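PDB 5LHJ: leucine aminopeptidase 2, chloroplastic from Streptomyces sp. BC16019, which belongs to the M17 metalloaminopeptidases, binds manganese, acts in bottromycin maturation and presumably cleaves unsubstituted N-terminal amino acids from peptides. Local coordinates for residues Pro194-Ala197 with Asp198-Glu202; His380-Gly383 with Thr384-Ala388. All coordinates share one frame; numbering follows the deposited sequence.

Contact 1 of 2, residues Pro194-Ala197 with Asp198-Glu202; sequences PAFA and DRIRE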
loop_
_atom_site.group_PDB
_atom_site.type_symbol
_atom_site.label_atom_id
_atom_site.label_comp_id
_atom_site.label_asym_id
_atom_site.label_seq_id
_atom_site.Cartn_x
_atom_site.Cartn_y
_atom_site.Cartn_z
ATOM N N PRO A 194 17.275 28.464 -14.880
ATOM C CA PRO A 194 18.062 29.663 -15.242
ATOM C C PRO A 194 19.530 29.632 -14.805
ATOM O O PRO A 194 20.410 30.053 -15.564
ATOM C CB PRO A 194 17.305 30.795 -14.525
ATOM C CG PRO A 194 15.905 30.306 -14.472
ATOM C CD PRO A 194 16.076 28.848 -14.110
ATOM N N ALA A 195 19.799 29.125 -13.604
ATOM C CA ALA A 195 21.170 29.014 -13.101
ATOM C C ALA A 195 22.010 28.022 -13.910
ATOM O O ALA A 195 23.185 28.277 -14.213
ATOM C CB ALA A 195 21.163 28.615 -11.638
ATOM N N PHE A 196 21.389 26.903 -14.286
ATOM C CA PHE A 196 22.044 25.900 -15.133
ATOM C C PHE A 196 22.392 26.494 -16.503
ATOM O O PHE A 196 23.519 26.329 -16.978
ATOM C CB PHE A 196 21.159 24.631 -15.223
ATOM C CG PHE A 196 21.840 23.391 -15.762
ATOM C CD1 PHE A 196 23.209 23.314 -16.049
ATOM C CD2 PHE A 196 21.064 22.246 -15.964
ATOM C CE1 PHE A 196 23.768 22.141 -16.542
ATOM C CE2 PHE A 196 21.633 21.069 -16.429
ATOM C CZ PHE A 196 22.980 21.017 -16.721
ATOM N N ALA A 197 21.462 27.226 -17.110
ATOM C CA ALA A 197 21.742 27.895 -18.384
ATOM C C ALA A 197 22.929 28.871 -18.237
ATOM O O ALA A 197 23.815 28.900 -19.095
ATOM C CB ALA A 197 20.511 28.618 -18.897
ATOM N N ASP A 198 22.960 29.617 -17.138
ATOM C CA ASP A 198 24.087 30.530 -16.850
ATOM C C ASP A 198 25.417 29.788 -16.728
ATOM O O ASP A 198 26.446 30.244 -17.249
ATOM C CB ASP A 198 23.845 31.338 -15.575
ATOM C CG ASP A 198 22.787 32.419 -15.727
ATOM O OD1 ASP A 198 22.383 32.766 -16.856
ATOM O OD2 ASP A 198 22.353 32.933 -14.663
ATOM N N ARG A 199 25.403 28.648 -16.041
ATOM C CA ARG A 199 26.611 27.855 -15.876
ATOM C C ARG A 199 27.110 27.318 -17.230
ATOM O O ARG A 199 28.320 27.322 -17.488
ATOM C CB ARG A 199 26.371 26.709 -14.880
ATOM C CG ARG A 199 27.602 25.877 -14.555
ATOM C CD ARG A 199 28.564 26.625 -13.631
ATOM N NE ARG A 199 29.742 25.816 -13.298
ATOM C CZ ARG A 199 30.978 25.973 -13.790
ATOM N NH1 ARG A 199 31.275 26.946 -14.665
ATOM N NH2 ARG A 199 31.948 25.143 -13.387
ATOM N N ILE A 200 26.187 26.860 -18.089
ATOM C CA ILE A 200 26.556 26.366 -19.421
ATOM C C ILE A 200 27.182 27.497 -20.248
ATOM O O ILE A 200 28.182 27.291 -20.927
ATOM C CB ILE A 200 25.355 25.732 -20.160
ATOM C CG1 ILE A 200 24.888 24.475 -19.407
ATOM C CG2 ILE A 200 25.723 25.363 -21.598
ATOM C CD1 ILE A 200 23.479 24.018 -19.775
ATOM N N ARG A 201 26.609 28.686 -20.158
ATOM C CA ARG A 201 27.159 29.829 -20.879
ATOM C C ARG A 201 28.608 30.085 -20.452
ATOM O O ARG A 201 29.468 30.322 -21.315
ATOM C CB ARG A 201 26.327 31.084 -20.656
ATOM C CG ARG A 201 26.754 32.225 -21.561
ATOM C CD ARG A 201 26.147 33.547 -21.135
ATOM N NE ARG A 201 24.708 33.596 -21.374
ATOM C CZ ARG A 201 23.740 33.542 -20.448
ATOM N NH1 ARG A 201 24.004 33.413 -19.137
ATOM N NH2 ARG A 201 22.464 33.628 -20.847
ATOM N N GLU A 202 28.871 30.024 -19.147
ATOM C CA GLU A 202 30.223 30.256 -18.625
ATOM C C GLU A 202 31.182 29.164 -19.079
ATOM O O GLU A 202 32.305 29.451 -19.484
ATOM C CB GLU A 202 30.230 30.385 -17.096
ATOM C CG GLU A 202 31.644 30.488 -16.499
ATOM C CD GLU A 202 31.755 31.356 -15.245
ATOM O OE1 GLU A 202 30.740 31.880 -14.744
ATOM O OE2 GLU A 202 32.889 31.549 -14.758
#
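Over one face of the Phe196 ring sits the CD1 methyl of Ile200, four residues on, a CH-pi contact with CD1 4.1 Å from the ring centroid and 28° off the normal. The methyl is displaced toward the CD1-CE1 side of the ring, and Phe196 CE1 lies 3.7 Å from Ile200 CD1. With Phe196 CG anti to the backbone N (chi1 -165°) the ring stands out from the helix, and Ile200 CD1 reaches back a turn to cover it. The second flat group, the Arg201 guanidinium, takes Asp198 OD1 at its edge and in its plane: NH1 donates to OD1 at 2.9 Å, a salt bridge spaced three residues apart. The carboxylate is met from above its own plane, 37° out of it. All this decorates the early turns of the amphipathic helix 193-207, which packs on the mixed sheet of the catalytic domain. Phe196 and Ile200 face strand 306-316 through Leu313 and Leu311, while Ala197 rests on Val241 and Val213; the Asp198-Arg201 pair lies toward solvent. An alanine at Phe196 is likely to leave the Ile200 methyl without its aromatic face and open a gap beside Leu313. Beneath the side chains the helix is regular, with Ile200 N donating to Phe196 O at 2.9 Å and Arg201 N to Ala197 O at 3.0 Å. Ile200 CG1 packs 3.3 Å from that same Phe196 O. The Phe196 side chain comes within about 9 Å of the side chain of Lys261, which binds manganese in this protein, although the metal is absent from this chain in the model.

Contact 2 of 2, residues His380-Gly383 with Thr384-Ala388; sequences HALG and TRTGA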
loop_
_atom_site.group_PDB
_atom_site.type_symbol
_atom_site.label_atom_id
_atom_site.label_comp_id
_atom_site.label_asym_id
_atom_site.label_seq_id
_atom_site.Cartn_x
_atom_site.Cartn_y
_atom_site.Cartn_z
ATOM N N HIS A 380 14.652 -2.467 -13.055
ATOM C CA HIS A 380 14.088 -3.701 -12.497
ATOM C C HIS A 380 14.766 -4.972 -12.992
ATOM O O HIS A 380 15.055 -5.859 -12.194
ATOM C CB HIS A 380 12.573 -3.794 -12.753
ATOM C CG HIS A 380 11.755 -2.958 -11.822
ATOM N ND1 HIS A 380 11.718 -1.582 -11.891
ATOM C CD2 HIS A 380 10.932 -3.305 -10.806
ATOM C CE1 HIS A 380 10.908 -1.114 -10.955
ATOM N NE2 HIS A 380 10.424 -2.139 -10.278
ATOM N N ALA A 381 15.002 -5.057 -14.297
ATOM C CA ALA A 381 15.724 -6.197 -14.872
ATOM C C ALA A 381 17.227 -5.931 -15.098
ATOM O O ALA A 381 18.005 -6.857 -14.864
ATOM C CB ALA A 381 15.056 -6.700 -16.144
ATOM N N LEU A 382 17.649 -4.708 -15.453
ATOM C CA LEU A 382 19.100 -4.449 -15.702
ATOM C C LEU A 382 19.958 -4.199 -14.440
ATOM O O LEU A 382 21.186 -4.322 -14.499
ATOM C CB LEU A 382 19.322 -3.317 -16.706
ATOM C CG LEU A 382 18.744 -3.477 -18.124
ATOM C CD1 LEU A 382 19.175 -2.322 -18.992
ATOM C CD2 LEU A 382 19.166 -4.794 -18.763
ATOM N N GLY A 383 19.327 -3.860 -13.314
ATOM C CA GLY A 383 20.072 -3.480 -12.116
ATOM C C GLY A 383 20.574 -2.049 -12.135
ATOM O O GLY A 383 20.424 -1.321 -13.119
ATOM N N THR A 384 21.207 -1.657 -11.034
ATOM C CA THR A 384 21.489 -0.243 -10.796
ATOM C C THR A 384 22.726 0.322 -11.497
ATOM O O THR A 384 22.928 1.539 -11.429
ATOM C CB THR A 384 21.623 0.020 -9.290
ATOM O OG1 THR A 384 22.709 -0.752 -8.779
ATOM C CG2 THR A 384 20.350 -0.349 -8.567
ATOM N N ARG A 385 23.558 -0.516 -12.137
ATOM C CA ARG A 385 24.845 -0.050 -12.698
ATOM C C ARG A 385 24.969 -0.156 -14.224
ATOM O O ARG A 385 26.067 0.019 -14.778
ATOM C CB ARG A 385 26.002 -0.776 -12.016
ATOM C CG ARG A 385 26.132 -0.445 -10.536
ATOM C CD ARG A 385 27.311 -1.192 -9.951
ATOM N NE ARG A 385 27.395 -1.087 -8.501
ATOM C CZ ARG A 385 28.318 -1.707 -7.764
ATOM N NH1 ARG A 385 29.250 -2.465 -8.334
ATOM N NH2 ARG A 385 28.298 -1.571 -6.456
ATOM N N THR A 386 23.853 -0.413 -14.901
ATOM C CA THR A 386 23.857 -0.641 -16.340
ATOM C C THR A 386 22.837 0.251 -17.025
ATOM O O THR A 386 21.673 0.298 -16.610
ATOM C CB THR A 386 23.578 -2.127 -16.630
ATOM O OG1 THR A 386 24.628 -2.908 -16.060
ATOM C CG2 THR A 386 23.522 -2.403 -18.115
ATOM N N GLY A 387 23.258 0.961 -18.072
ATOM C CA GLY A 387 22.355 1.788 -18.865
ATOM C C GLY A 387 21.706 0.988 -19.991
ATOM O O GLY A 387 22.169 -0.111 -20.323
ATOM N N ALA A 388 20.638 1.535 -20.568
ATOM C CA ALA A 388 19.949 0.920 -21.709
ATOM C C ALA A 388 20.261 1.708 -22.980
ATOM O O ALA A 388 20.223 2.960 -22.967
ATOM C CB ALA A 388 18.458 0.855 -21.462
HETATM O O HOH W 1 23.353 -3.416 -13.016
HETATM O O HOH W 2 19.254 0.077 -15.379
#
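Leu382 and Ala388 make the apolar part of this turn, where the end of helix 377-382 folds over the start of strand 386-390. Leu382 reaches out with one branch, CD1, which lies 4.1 Å from Ala388 CB and 4.0 Å from Gly387 O; with CG beside the backbone N (chi1 -60°) and the chain then extended, the methyl is carried out to the strand. Cys412 of the neighbouring strand 410-413 touches both Leu382 and Thr386.

The chain leaves the helix at Gly383, whose positive phi (80°) would jam any CB against the carbonyl O of Leu382.

Water-mediated bonds join the two halves. One water donates to Leu382 O at 2.8 Å and accepts from Arg385 N at 3.0 Å, with a weak further bond from Thr386 OG1. A second donates to Gly383 O at 2.9 Å and to Thr386 O at 2.7 Å.

The hydroxyls have partners beyond the turn: Thr384 OG1 bonds Glu471 OE1 and Thr386 OG1 bonds Ser410 OG. Around the turn, His380 stacks on His380 of the second subunit, placing it at a subunit interface.

With no direct hydrogen bond between the halves, the carbonyls of the buried residues Leu382, Gly383 and Thr386 are each met by one of the two waters, which probably serve as structural parts of the helix-to-strand turn.

How the contacts relate
Both contacts belong to the catalytic domain, on opposite sides of the chain's centre, with centres 31 Å and nearest atoms about 19 Å apart. They share no helix or strand, though the strands packed beneath contact 1 and the strand of contact 2 belong to one mixed sheet. Contact 1 is partly buried: within a single helix, regular backbone bonds carry an aromatic-aliphatic inner face and a charged outer one. Contact 2 is buried, changes from helix to strand, and bridges its halves through waters, with a glycine taking the positive phi at the helix end. Only contact 2 meets another subunit; contact 1 lies nearer the manganese site.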